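Local coordinates for protein response regulator (Caulobacter vibrioides, PDB 3N0R) that probably controls the general stress response as an anti-anti-sigma regulator, its sigma-like domain thought to capture an anti-sigma factor once its receiver is phosphorylated, at residues P29-I34 and H50-A55; E162-E167 and L198-R203; R181-D186 and A269-A274; R204-V209 and D227-M232; S220-V225 and V236-A241. The protein carries 1 engineered substitution. All blocks are in the same frame, centred on the assembly; numbering follows the deposited sequence.

Contact 1 (P29-I34 and H50-A55)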
# COMPACT_ATOMS: atom_id res chain seq x y z
N PRO A 29 17.35 -3.58 3.81
CA PRO A 29 16.29 -4.60 3.74
C PRO A 29 14.89 -4.02 3.87
O PRO A 29 13.92 -4.67 3.46
CB PRO A 29 16.60 -5.51 4.94
CG PRO A 29 18.03 -5.26 5.27
CD PRO A 29 18.29 -3.83 4.92
N HIS A 30 14.76 -2.81 4.41
CA HIS A 30 13.45 -2.22 4.70
C HIS A 30 12.97 -1.28 3.61
O HIS A 30 11.80 -0.89 3.61
CB HIS A 30 13.51 -1.52 6.06
CG HIS A 30 14.04 -2.41 7.14
ND1 HIS A 30 13.41 -3.58 7.49
CD2 HIS A 30 15.17 -2.33 7.88
CE1 HIS A 30 14.13 -4.19 8.42
NE2 HIS A 30 15.19 -3.45 8.68
N LEU A 31 13.85 -0.93 2.68
CA LEU A 31 13.50 0.04 1.65
C LEU A 31 12.36 -0.40 0.72
O LEU A 31 11.46 0.39 0.47
CB LEU A 31 14.73 0.49 0.85
CG LEU A 31 15.68 1.38 1.66
CD1 LEU A 31 17.03 1.49 0.95
CD2 LEU A 31 15.11 2.77 1.94
N PRO A 32 12.36 -1.65 0.24
CA PRO A 32 11.23 -2.01 -0.64
C PRO A 32 9.88 -1.85 0.06
O PRO A 32 8.91 -1.39 -0.55
CB PRO A 32 11.51 -3.48 -0.98
CG PRO A 32 13.01 -3.62 -0.85
CD PRO A 32 13.38 -2.72 0.30
N TYR A 33 9.82 -2.21 1.33
CA TYR A 33 8.55 -2.19 2.03
C TYR A 33 8.07 -0.79 2.41
O TYR A 33 6.87 -0.52 2.40
CB TYR A 33 8.56 -3.17 3.20
CG TYR A 33 8.93 -4.53 2.68
CD1 TYR A 33 8.04 -5.27 1.92
CD2 TYR A 33 10.21 -5.05 2.87
CE1 TYR A 33 8.38 -6.51 1.41
CE2 TYR A 33 10.57 -6.28 2.36
CZ TYR A 33 9.65 -7.01 1.63
OH TYR A 33 10.00 -8.24 1.12
N ILE A 34 9.00 0.12 2.69
CA ILE A 34 8.58 1.50 2.89
C ILE A 34 8.12 2.12 1.56
O ILE A 34 7.23 2.95 1.57
CB ILE A 34 9.60 2.37 3.66
CG1 ILE A 34 8.91 3.66 4.14
CG2 ILE A 34 10.84 2.66 2.83
CD1 ILE A 34 9.72 4.46 5.12
N HIS A 50 9.56 8.51 -4.81
CA HIS A 50 10.34 9.73 -4.68
C HIS A 50 10.52 10.09 -3.20
O HIS A 50 11.61 10.46 -2.76
CB HIS A 50 9.66 10.86 -5.43
CG HIS A 50 10.46 12.12 -5.47
ND1 HIS A 50 9.87 13.36 -5.51
CD2 HIS A 50 11.80 12.33 -5.52
CE1 HIS A 50 10.81 14.29 -5.57
NE2 HIS A 50 11.99 13.69 -5.58
N TYR A 51 9.43 9.99 -2.43
CA TYR A 51 9.50 10.38 -1.03
C TYR A 51 10.49 9.47 -0.29
O TYR A 51 11.25 9.93 0.58
CB TYR A 51 8.12 10.33 -0.38
CG TYR A 51 7.14 11.40 -0.82
CD1 TYR A 51 7.49 12.36 -1.78
CD2 TYR A 51 5.87 11.46 -0.27
CE1 TYR A 51 6.58 13.34 -2.17
CE2 TYR A 51 4.97 12.43 -0.65
CZ TYR A 51 5.33 13.37 -1.60
OH TYR A 51 4.43 14.33 -1.99
N VAL A 52 10.49 8.18 -0.62
CA VAL A 52 11.43 7.26 -0.02
C VAL A 52 12.88 7.60 -0.42
O VAL A 52 13.78 7.59 0.42
CB VAL A 52 11.09 5.80 -0.36
CG1 VAL A 52 12.23 4.87 0.07
CG2 VAL A 52 9.78 5.40 0.28
N ARG A 53 13.10 7.89 -1.70
CA ARG A 53 14.45 8.20 -2.17
C ARG A 53 15.01 9.42 -1.43
O ARG A 53 16.19 9.43 -1.04
CB ARG A 53 14.45 8.43 -3.68
CG ARG A 53 15.84 8.55 -4.28
CD ARG A 53 15.78 8.61 -5.80
NE ARG A 53 15.07 9.80 -6.28
CZ ARG A 53 15.63 10.99 -6.44
NH1 ARG A 53 16.91 11.17 -6.15
NH2 ARG A 53 14.91 12.01 -6.89
N VAL A 54 14.18 10.44 -1.23
CA VAL A 54 14.61 11.64 -0.51
C VAL A 54 15.01 11.29 0.92
O VAL A 54 16.05 11.76 1.41
CB VAL A 54 13.50 12.70 -0.52
CG1 VAL A 54 13.81 13.81 0.50
CG2 VAL A 54 13.32 13.26 -1.94
N ALA A 55 14.21 10.48 1.61
CA ALA A 55 14.54 10.08 2.98
C ALA A 55 15.86 9.30 3.02
O ALA A 55 16.71 9.52 3.90
CB ALA A 55 13.41 9.25 3.58
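Ile34 and Val52 bring the two backbones closest, with a separation of 7.1 Å between Ile34 CA and Val52 CA. Residues 29-34 run into helix 31-42, where the amide of Ile34 bonds back to His30 O, with 3.1 Å between Ile34 N and His30 O. Residues 50-55 are helical throughout, inside helix 45-60. Only two residues separate these helices along the chain, so the contact pairs consecutive helices across a short connection. No hydrogen bond crosses between the two segments.

Val52 is the hub, and both of its methyls take part, CG1 with two partners. Val52 CG1, anti to the backbone N (chi1 170°), lies 3.8 Å from Ile34 CG2 and 4.0 Å from Leu31 CD2. CG2 of Val52 is 3.9 Å from the same Ile34 CG2, so the gamma methyl of Ile34 is approached by both branches of the valine. That same Val52 CG2 also rests 3.8 Å from Ile34 O, a methyl against a carbonyl oxygen. The longer arm of Ile34 runs anti to its backbone N (chi1 -165°), which leaves CG2 as the branch facing the valine. Leu31 contributes through the far end of its chain, since its CB does not aim at the other helix.

Around this trio, Val52 also touches Arg35 and Ala38, and Ile34 packs on Tyr77 and Phe80 of helix 72-84. All three touching residues are buried, and every side-chain pair among them is apolar. The contact is therefore held by apolar packing within the helical sigma2 domain, with no hydrogen bond across it.

Contact 2 (E162-E167 and L198-R203)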
# COMPACT_ATOMS: atom_id res chain seq x y z
N GLU A 162 -17.95 -4.56 -7.31
CA GLU A 162 -17.76 -5.80 -8.04
C GLU A 162 -16.28 -6.03 -8.28
O GLU A 162 -15.57 -5.14 -8.74
CB GLU A 162 -18.51 -5.75 -9.36
CG GLU A 162 -20.01 -5.68 -9.20
CD GLU A 162 -20.75 -5.70 -10.51
OE1 GLU A 162 -20.10 -5.86 -11.57
OE2 GLU A 162 -22.00 -5.57 -10.50
N VAL A 163 -15.83 -7.24 -7.97
CA VAL A 163 -14.41 -7.56 -8.01
C VAL A 163 -14.13 -8.73 -8.93
O VAL A 163 -14.78 -9.78 -8.82
CB VAL A 163 -13.89 -7.88 -6.59
CG1 VAL A 163 -12.40 -8.15 -6.62
CG2 VAL A 163 -14.22 -6.73 -5.64
N LEU A 164 -13.16 -8.56 -9.82
CA LEU A 164 -12.65 -9.65 -10.66
C LEU A 164 -11.30 -10.09 -10.10
O LEU A 164 -10.43 -9.25 -9.81
CB LEU A 164 -12.46 -9.16 -12.10
CG LEU A 164 -11.73 -10.11 -13.04
CD1 LEU A 164 -12.52 -11.41 -13.24
CD2 LEU A 164 -11.49 -9.44 -14.38
N ILE A 165 -11.13 -11.40 -9.94
CA ILE A 165 -9.86 -11.96 -9.52
C ILE A 165 -9.23 -12.69 -10.71
O ILE A 165 -9.92 -13.44 -11.40
CB ILE A 165 -10.06 -12.95 -8.34
CG1 ILE A 165 -10.60 -12.20 -7.11
CG2 ILE A 165 -8.76 -13.69 -8.01
CD1 ILE A 165 -11.22 -13.09 -6.09
N ILE A 166 -7.94 -12.45 -10.95
CA ILE A 166 -7.20 -13.17 -11.99
C ILE A 166 -6.07 -13.94 -11.31
O ILE A 166 -5.06 -13.36 -10.91
CB ILE A 166 -6.66 -12.24 -13.10
CG1 ILE A 166 -7.76 -11.29 -13.62
CG2 ILE A 166 -6.07 -13.07 -14.24
CD1 ILE A 166 -7.25 -10.19 -14.54
N GLU A 167 -6.27 -15.24 -11.15
CA GLU A 167 -5.38 -16.08 -10.37
C GLU A 167 -5.62 -17.51 -10.79
O GLU A 167 -6.76 -17.97 -10.83
CB GLU A 167 -5.69 -15.92 -8.88
CG GLU A 167 -4.85 -16.80 -7.98
CD GLU A 167 -3.37 -16.54 -8.13
OE1 GLU A 167 -2.65 -17.44 -8.60
OE2 GLU A 167 -2.94 -15.43 -7.78
N LEU A 198 -10.46 -11.62 -19.99
CA LEU A 198 -11.08 -10.80 -21.02
C LEU A 198 -12.55 -11.16 -21.23
O LEU A 198 -13.40 -10.28 -21.39
CB LEU A 198 -10.30 -10.91 -22.32
CG LEU A 198 -10.84 -10.05 -23.46
CD1 LEU A 198 -10.98 -8.57 -23.07
CD2 LEU A 198 -9.94 -10.21 -24.67
N GLU A 199 -12.87 -12.45 -21.20
CA GLU A 199 -14.26 -12.87 -21.27
C GLU A 199 -15.08 -12.26 -20.13
O GLU A 199 -16.19 -11.75 -20.34
CB GLU A 199 -14.34 -14.39 -21.22
CG GLU A 199 -15.71 -14.94 -21.50
CD GLU A 199 -15.69 -16.45 -21.67
OE1 GLU A 199 -14.71 -17.09 -21.22
OE2 GLU A 199 -16.65 -16.99 -22.26
N ALA A 200 -14.53 -12.31 -18.92
CA ALA A 200 -15.23 -11.74 -17.76
C ALA A 200 -15.49 -10.24 -17.91
O ALA A 200 -16.60 -9.76 -17.66
CB ALA A 200 -14.45 -12.02 -16.49
N VAL A 201 -14.46 -9.50 -18.31
CA VAL A 201 -14.59 -8.05 -18.42
C VAL A 201 -15.53 -7.67 -19.57
O VAL A 201 -16.25 -6.69 -19.47
CB VAL A 201 -13.21 -7.36 -18.59
CG1 VAL A 201 -13.39 -5.90 -18.90
CG2 VAL A 201 -12.38 -7.53 -17.32
N THR A 202 -15.55 -8.47 -20.62
CA THR A 202 -16.46 -8.24 -21.73
C THR A 202 -17.92 -8.36 -21.29
O THR A 202 -18.80 -7.64 -21.77
CB THR A 202 -16.15 -9.19 -22.89
OG1 THR A 202 -14.80 -8.97 -23.32
CG2 THR A 202 -17.09 -8.96 -24.06
N ARG A 203 -18.18 -9.25 -20.33
CA ARG A 203 -19.52 -9.39 -19.78
C ARG A 203 -19.89 -8.25 -18.83
O ARG A 203 -21.02 -7.74 -18.87
CB ARG A 203 -19.69 -10.73 -19.07
CG ARG A 203 -20.02 -11.87 -20.01
CD ARG A 203 -20.50 -13.09 -19.24
NE ARG A 203 -21.05 -14.10 -20.15
CZ ARG A 203 -20.32 -14.80 -21.00
NH1 ARG A 203 -19.01 -14.59 -21.07
NH2 ARG A 203 -20.89 -15.70 -21.80
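Ala200 and Val201 are the residues of 198-203 that meet Leu164 on strand 162-166. Leu198, earlier in the helix, turns its CB away from the strand and packs on Ile228 of the neighbouring helix. Its carbonyl oxygen, however, is gripped twice: Thr202 N lies 2.9 Å from Leu198 O, and Thr202 OG1 lies 2.7 Å from the same Leu198 O. The two donors arrive from opposite faces of the carbonyl plane, the hydroxyl 37° out of it.

Ala200 then presents its single methyl to the sheet, with 3.8 Å between Ala200 CB and Leu164 CD1. Val201 follows with CG2, and Val201 CG2 lies 3.6 Å from Leu164 CD2; the leucine and valine side chains cross at about a right angle. With CG anti to the backbone N (chi1 171°), the fork of Leu164 extends from the strand and each methyl meets a different residue. Val201 also touches Val225 and Ile228. Thr202, already noted through its hydroxyl, lies on the exposed side of the helix, as does Arg203, whose pairing with Glu199 is doubtful because the arginine has two conformers.

This is helix 194-203 lying against the central parallel sheet of a receiver domain. Just past the end of the strand, the carboxylate of Glu167 lies close to that of Asp212, the predicted phosphorylation site, unmodified here. Chemically the helix is two-sided: small and branched apolar groups seal against Leu164, while its charged and hydroxyl side chains occupy the outer surface, so the join is hydrophobic alone.

Contact 3 (R181-D186 and A269-A274)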
# COMPACT_ATOMS: atom_id res chain seq x y z
N ARG A 181 -14.93 -11.40 -0.16
CA ARG A 181 -16.31 -11.57 0.30
C ARG A 181 -16.46 -11.12 1.76
O ARG A 181 -17.47 -10.51 2.13
CB ARG A 181 -16.72 -13.04 0.15
CG ARG A 181 -18.08 -13.40 0.72
CD ARG A 181 -18.38 -14.88 0.48
NE ARG A 181 -18.72 -15.13 -0.92
CZ ARG A 181 -19.96 -15.40 -1.34
NH1 ARG A 181 -20.95 -15.46 -0.48
NH2 ARG A 181 -20.19 -15.61 -2.63
N GLU A 182 -15.48 -11.45 2.59
CA GLU A 182 -15.51 -11.09 4.00
C GLU A 182 -15.54 -9.57 4.21
O GLU A 182 -16.03 -9.10 5.23
CB GLU A 182 -14.31 -11.70 4.75
CG GLU A 182 -14.17 -11.20 6.20
CD GLU A 182 -12.93 -11.74 6.94
OE1 GLU A 182 -12.02 -12.29 6.29
OE2 GLU A 182 -12.88 -11.60 8.18
N LEU A 183 -15.03 -8.82 3.23
CA LEU A 183 -15.04 -7.36 3.28
C LEU A 183 -16.35 -6.77 2.75
O LEU A 183 -16.52 -5.55 2.73
CB LEU A 183 -13.86 -6.79 2.49
CG LEU A 183 -12.46 -7.17 3.01
CD1 LEU A 183 -11.39 -6.77 2.00
CD2 LEU A 183 -12.19 -6.54 4.37
N GLY A 184 -17.27 -7.62 2.31
CA GLY A 184 -18.56 -7.16 1.84
C GLY A 184 -18.66 -6.92 0.34
O GLY A 184 -19.70 -6.49 -0.14
N HIS A 185 -17.59 -7.23 -0.40
CA HIS A 185 -17.60 -7.00 -1.84
C HIS A 185 -18.14 -8.20 -2.59
O HIS A 185 -18.27 -9.29 -2.04
CB HIS A 185 -16.20 -6.62 -2.33
CG HIS A 185 -15.71 -5.34 -1.75
ND1 HIS A 185 -16.34 -4.14 -1.98
CD2 HIS A 185 -14.66 -5.07 -0.94
CE1 HIS A 185 -15.70 -3.18 -1.32
NE2 HIS A 185 -14.67 -3.72 -0.69
N ASP A 186 -18.46 -8.00 -3.87
CA ASP A 186 -19.09 -9.02 -4.69
C ASP A 186 -18.11 -9.51 -5.74
O ASP A 186 -17.78 -8.79 -6.67
CB ASP A 186 -20.31 -8.39 -5.38
CG ASP A 186 -21.04 -9.34 -6.30
OD1 ASP A 186 -20.94 -10.57 -6.13
OD2 ASP A 186 -21.75 -8.83 -7.21
N ALA A 269 -6.24 -3.63 3.92
CA ALA A 269 -5.56 -2.35 3.74
C ALA A 269 -5.37 -2.01 2.26
O ALA A 269 -5.63 -0.88 1.85
CB ALA A 269 -4.21 -2.34 4.47
N ALA A 270 -4.90 -2.97 1.46
CA ALA A 270 -4.66 -2.71 0.05
C ALA A 270 -5.96 -2.39 -0.69
O ALA A 270 -6.03 -1.44 -1.47
CB ALA A 270 -3.93 -3.87 -0.60
N ILE A 271 -6.99 -3.19 -0.45
CA ILE A 271 -8.29 -2.93 -1.05
C ILE A 271 -8.85 -1.59 -0.56
O ILE A 271 -9.38 -0.81 -1.35
CB ILE A 271 -9.28 -4.08 -0.77
CG1 ILE A 271 -8.83 -5.33 -1.52
CG2 ILE A 271 -10.71 -3.68 -1.15
CD1 ILE A 271 -9.66 -6.57 -1.22
N GLY A 272 -8.71 -1.32 0.74
CA GLY A 272 -9.17 -0.05 1.28
C GLY A 272 -8.55 1.15 0.60
O GLY A 272 -9.24 2.15 0.34
N GLN A 273 -7.26 1.09 0.31
CA GLN A 273 -6.59 2.20 -0.37
C GLN A 273 -6.98 2.29 -1.84
O GLN A 273 -7.22 3.39 -2.35
CB GLN A 273 -5.07 2.11 -0.24
CG GLN A 273 -4.60 2.31 1.19
CD GLN A 273 -5.09 3.62 1.77
OE1 GLN A 273 -6.07 3.66 2.50
NE2 GLN A 273 -4.41 4.72 1.42
N ALA A 274 -7.02 1.16 -2.53
CA ALA A 274 -7.39 1.16 -3.94
C ALA A 274 -8.76 1.80 -4.15
O ALA A 274 -8.94 2.60 -5.07
CB ALA A 274 -7.36 -0.25 -4.50
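Leu183 and His185, which both meet Ile271, flank a turn held by a polar bond of 2.9 Å from Gly184 N to Arg181 O. The turn is a Schellman motif that ends helix 170-182: Gly184 has a positive phi of 93°, and two bonds lead back into the last helical turn. In the alternating beta-alpha fold of the receiver domain this is the first helix, and Ile271 belongs to the last, helix 264-277; the contact joins the two where they lie together on one side of the sheet.

The backbones stay well apart, 9.2 Å between Leu183 CA and Ile271 CA. Ile271 spans the interval with two branches. Its CG1 arm, anti to the carbonyl carbon (chi1 -68°), carries CD1 to Leu183, while CG2 goes to the histidine. The imidazole and the isoleucine slide past one another in opposite directions, with 4.0 Å from His185 NE2 to Ile271 CG2 and 4.2 Å from His185 CD2 to the same methyl.

The ring is held from its other nitrogen: the backbone N of Thr161 is hydrogen-bonded to ND1 of His185, which should restrict rotation of the imidazole and leave its NE2-CD2 side beside the isoleucine. Leu183 O lies 4.1 Å above one face of the His185 ring, offset toward the rim. On another side of helix 264-277, Ala269 packs on helix 115-125, and Gln273 bonds to Arg117 and to Ala40 O, so this helix also faces the sigma-like part. The tightest touch across the contact is methyl to methyl, Leu183 CD1 to Ile271 CD1 at 3.7 Å.

Contact 4 (R204-V209 and D227-M232)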
# COMPACT_ATOMS: atom_id res chain seq x y z
N ARG A 204 -18.95 -7.85 -17.98
CA ARG A 204 -19.22 -6.80 -17.01
C ARG A 204 -17.92 -6.14 -16.57
O ARG A 204 -16.97 -6.82 -16.22
CB ARG A 204 -19.94 -7.40 -15.80
CG ARG A 204 -20.68 -6.39 -14.94
CD ARG A 204 -21.63 -7.11 -13.99
NE ARG A 204 -22.69 -6.27 -13.43
CZ ARG A 204 -22.63 -4.94 -13.28
NH1 ARG A 204 -21.55 -4.26 -13.64
NH2 ARG A 204 -23.66 -4.30 -12.75
N THR A 205 -17.88 -4.81 -16.59
CA THR A 205 -16.70 -4.10 -16.11
C THR A 205 -16.70 -4.09 -14.58
O THR A 205 -17.66 -3.65 -13.97
CB THR A 205 -16.64 -2.66 -16.65
OG1 THR A 205 -16.77 -2.67 -18.07
CG2 THR A 205 -15.33 -1.99 -16.26
N PRO A 206 -15.62 -4.59 -13.97
CA PRO A 206 -15.57 -4.62 -12.50
C PRO A 206 -15.22 -3.25 -11.92
O PRO A 206 -14.78 -2.36 -12.66
CB PRO A 206 -14.45 -5.62 -12.23
CG PRO A 206 -13.55 -5.46 -13.38
CD PRO A 206 -14.41 -5.16 -14.57
N GLY A 207 -15.38 -3.10 -10.61
CA GLY A 207 -14.93 -1.91 -9.91
C GLY A 207 -13.54 -2.06 -9.32
O GLY A 207 -12.96 -1.09 -8.83
N LEU A 208 -13.01 -3.27 -9.35
CA LEU A 208 -11.70 -3.55 -8.77
C LEU A 208 -11.21 -4.87 -9.34
O LEU A 208 -12.00 -5.80 -9.51
CB LEU A 208 -11.80 -3.67 -7.24
CG LEU A 208 -10.55 -4.10 -6.46
CD1 LEU A 208 -9.44 -3.05 -6.57
CD2 LEU A 208 -10.91 -4.35 -5.01
N VAL A 209 -9.91 -4.97 -9.61
CA VAL A 209 -9.32 -6.22 -10.07
C VAL A 209 -8.13 -6.57 -9.17
O VAL A 209 -7.32 -5.70 -8.84
CB VAL A 209 -8.82 -6.09 -11.53
CG1 VAL A 209 -8.18 -7.39 -11.99
CG2 VAL A 209 -9.98 -5.71 -12.44
N ASP A 227 -5.95 -2.33 -20.91
CA ASP A 227 -6.40 -1.15 -21.64
C ASP A 227 -7.85 -0.77 -21.29
O ASP A 227 -8.14 0.40 -21.01
CB ASP A 227 -6.26 -1.35 -23.15
CG ASP A 227 -4.81 -1.42 -23.59
OD1 ASP A 227 -3.92 -1.08 -22.79
OD2 ASP A 227 -4.57 -1.80 -24.76
N ILE A 228 -8.73 -1.76 -21.31
CA ILE A 228 -10.14 -1.57 -20.99
C ILE A 228 -10.30 -1.03 -19.57
O ILE A 228 -11.05 -0.08 -19.33
CB ILE A 228 -10.94 -2.88 -21.12
CG1 ILE A 228 -10.95 -3.38 -22.57
CG2 ILE A 228 -12.37 -2.70 -20.63
CD1 ILE A 228 -11.38 -4.83 -22.71
N LEU A 229 -9.58 -1.64 -18.63
CA LEU A 229 -9.66 -1.21 -17.24
C LEU A 229 -9.13 0.21 -17.08
O LEU A 229 -9.67 0.99 -16.31
CB LEU A 229 -8.86 -2.17 -16.35
CG LEU A 229 -9.37 -3.61 -16.31
CD1 LEU A 229 -8.42 -4.48 -15.51
CD2 LEU A 229 -10.78 -3.67 -15.74
N GLY A 230 -8.08 0.53 -17.83
CA GLY A 230 -7.46 1.84 -17.75
C GLY A 230 -8.39 2.96 -18.17
O GLY A 230 -8.40 4.03 -17.57
N ARG A 231 -9.19 2.70 -19.20
CA ARG A 231 -10.10 3.71 -19.71
C ARG A 231 -11.27 3.97 -18.75
O ARG A 231 -11.89 5.03 -18.79
CB ARG A 231 -10.59 3.32 -21.10
CG ARG A 231 -9.46 3.23 -22.12
CD ARG A 231 -9.98 3.11 -23.55
NE ARG A 231 -10.32 1.74 -23.91
CZ ARG A 231 -11.53 1.20 -23.79
NH1 ARG A 231 -12.53 1.92 -23.29
NH2 ARG A 231 -11.74 -0.06 -24.15
N MSE A 232 -11.54 3.00 -17.88
CA MSE A 232 -12.60 3.14 -16.90
C MSE A 232 -12.03 3.48 -15.52
O MSE A 232 -12.75 3.54 -14.53
CB MSE A 232 -13.44 1.86 -16.82
CG MSE A 232 -14.07 1.46 -18.15
SE MSE A 232 -15.11 2.89 -18.96
CE MSE A 232 -16.21 3.39 -17.42
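Leu229 lays its forked end over Val209, with 3.7 Å between Leu229 CD1 and Val209 CG2. The second methyl, Leu229 CD2, is 4.0 Å from that same Val209 CG2, so one valine branch is met by both arms of the leucine, and the two side chains cross at about a right angle. Leu229 CD2 also reaches the rim of the Pro206 ring, 4.1 Å from Pro206 CG. Although its CB does not aim at the strand, chi1 of -63° sets CG anti to the carbonyl carbon and swings the methyls inward.

Further out, Thr205 CG2 approaches the CG of Met232, a selenomethionine with two conformers, at 4.1 Å; this looser edge is therefore less certain.

The pairing packs helix 226-231 against the start of strand 208-212 and the loop leading into it, within a beta-alpha-beta crossover whose second strand is 236-240. Ile222 and Val234 also touch Leu229, and Ile166 of the adjacent strand touches Val209. With no hydrogen bond between the segments and three buried apolar residues at the centre, the helix is seated on the sheet by hydrocarbon contact, centred on one leucine.

Contact 5 (S220-V225 and V236-A241)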
# COMPACT_ATOMS: atom_id res chain seq x y z
N SER A 220 1.48 -12.09 -17.56
CA SER A 220 0.82 -11.25 -16.56
C SER A 220 -0.68 -11.35 -16.77
O SER A 220 -1.18 -11.10 -17.86
CB SER A 220 1.29 -9.80 -16.73
OG SER A 220 0.79 -8.97 -15.69
N GLY A 221 -1.40 -11.71 -15.71
CA GLY A 221 -2.84 -11.93 -15.79
C GLY A 221 -3.63 -10.75 -16.31
O GLY A 221 -4.69 -10.92 -16.90
N ILE A 222 -3.12 -9.55 -16.09
CA ILE A 222 -3.85 -8.33 -16.41
C ILE A 222 -3.75 -7.93 -17.89
O ILE A 222 -4.51 -7.09 -18.36
CB ILE A 222 -3.34 -7.16 -15.53
CG1 ILE A 222 -4.42 -6.07 -15.38
CG2 ILE A 222 -2.03 -6.60 -16.08
CD1 ILE A 222 -5.61 -6.50 -14.56
N ASP A 223 -2.82 -8.55 -18.62
CA ASP A 223 -2.42 -8.02 -19.93
C ASP A 223 -3.54 -7.77 -20.94
O ASP A 223 -3.52 -6.77 -21.64
CB ASP A 223 -1.33 -8.89 -20.57
CG ASP A 223 0.06 -8.56 -20.06
OD1 ASP A 223 0.20 -7.54 -19.34
OD2 ASP A 223 1.01 -9.29 -20.38
N ALA A 224 -4.50 -8.68 -21.03
CA ALA A 224 -5.54 -8.56 -22.05
C ALA A 224 -6.67 -7.64 -21.63
O ALA A 224 -7.54 -7.32 -22.45
CB ALA A 224 -6.08 -9.94 -22.44
N VAL A 225 -6.67 -7.20 -20.38
CA VAL A 225 -7.73 -6.30 -19.92
C VAL A 225 -7.20 -4.94 -19.45
O VAL A 225 -7.98 -4.04 -19.12
CB VAL A 225 -8.59 -6.96 -18.80
CG1 VAL A 225 -9.34 -8.16 -19.36
CG2 VAL A 225 -7.74 -7.34 -17.60
N VAL A 236 -6.34 -1.65 -9.96
CA VAL A 236 -5.79 -3.00 -9.99
C VAL A 236 -4.81 -3.17 -8.85
O VAL A 236 -3.94 -2.33 -8.62
CB VAL A 236 -5.08 -3.29 -11.33
CG1 VAL A 236 -4.54 -4.74 -11.35
CG2 VAL A 236 -6.02 -3.05 -12.50
N ILE A 237 -4.97 -4.27 -8.11
CA ILE A 237 -4.04 -4.66 -7.08
C ILE A 237 -3.33 -5.92 -7.56
O ILE A 237 -3.98 -6.89 -7.96
CB ILE A 237 -4.76 -4.97 -5.76
CG1 ILE A 237 -5.58 -3.75 -5.30
CG2 ILE A 237 -3.76 -5.41 -4.70
CD1 ILE A 237 -6.45 -4.02 -4.09
N PHE A 238 -2.00 -5.91 -7.54
CA PHE A 238 -1.24 -7.06 -8.01
C PHE A 238 -0.90 -8.02 -6.88
O PHE A 238 -0.58 -7.60 -5.77
CB PHE A 238 -0.01 -6.61 -8.78
CG PHE A 238 -0.35 -5.96 -10.09
CD1 PHE A 238 -0.55 -6.73 -11.22
CD2 PHE A 238 -0.54 -4.59 -10.17
CE1 PHE A 238 -0.90 -6.14 -12.42
CE2 PHE A 238 -0.89 -3.99 -11.37
CZ PHE A 238 -1.06 -4.77 -12.49
N ILE A 239 -1.00 -9.30 -7.20
CA ILE A 239 -0.71 -10.38 -6.26
C ILE A 239 0.62 -11.03 -6.63
O ILE A 239 0.83 -11.37 -7.79
CB ILE A 239 -1.81 -11.46 -6.35
CG1 ILE A 239 -3.18 -10.91 -5.95
CG2 ILE A 239 -1.43 -12.68 -5.51
CD1 ILE A 239 -4.34 -11.81 -6.40
N THR A 240 1.51 -11.19 -5.65
CA THR A 240 2.81 -11.81 -5.91
C THR A 240 3.39 -12.47 -4.66
O THR A 240 3.12 -12.05 -3.53
CB THR A 240 3.83 -10.77 -6.44
OG1 THR A 240 5.11 -11.40 -6.61
CG2 THR A 240 3.97 -9.60 -5.47
N ALA A 241 4.18 -13.52 -4.86
CA ALA A 241 4.89 -14.13 -3.74
C ALA A 241 6.17 -13.37 -3.39
O ALA A 241 6.75 -13.59 -2.32
CB ALA A 241 5.22 -15.59 -4.04
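Ile222 meets two strand residues in two different ways, tip to tip with Val236 and crosswise with Phe238. The setting is the crossover of the receiver's parallel alpha/beta sheet: Ile222 sits in a type I beta turn from Ser220 to Asp223, closed by a bond of 3.1 Å from Asp223 N to Ser220 O, while its partners lie on strand 236-240.

Toward Val236, the long arm of Ile222 does the reaching. CG1 is anti to the backbone N (chi1 -156°), and Ile222 CD1 ends 3.8 Å from Val236 CG1 and 4.0 Å from Val236 CG2, facing both methyls. Toward Phe238 the approach differs: the ring and the isoleucine cross at about a right angle, and Ile222 CG2 comes to the ring's edge, near its plane. Within the strand itself, Val236 CG1 lies 3.6 Å above one face of the Phe238 ring, offset toward its rim.

Ile222 also touches Val209 and Ala211 of strand 208-212, and Phe238 packs on Leu257 of the neighbouring edge strand. The ring edge is met at two carbons, Phe238 CE1 lying 3.9 Å from Ile222 CG2 and Phe238 CZ 4.1 Å from it.

Contact 1 stands apart, first along the chain and in the sigma2 domain; its centre is 23 to 33 Å from those of the others, all in the receiver domain. Contacts 2, 4 and 5 share the parallel sheet, using strands 162-166, 208-212 and 236-240, and their centres lie 9 to 12 Å apart. A salt bridge between Glu162 and Arg204 joins contacts 2 and 4; a probable hydrogen bond from Ile237 N to Val209 O joins contacts 4 and 5. Contact 3 crosses contact 2 along the chain, touching it through a probable hydrogen bond between Val163 and Asp186, and encloses contacts 4 and 5; its helix 264-277 faces the sigma-like part, consistent with coupling of the two domains.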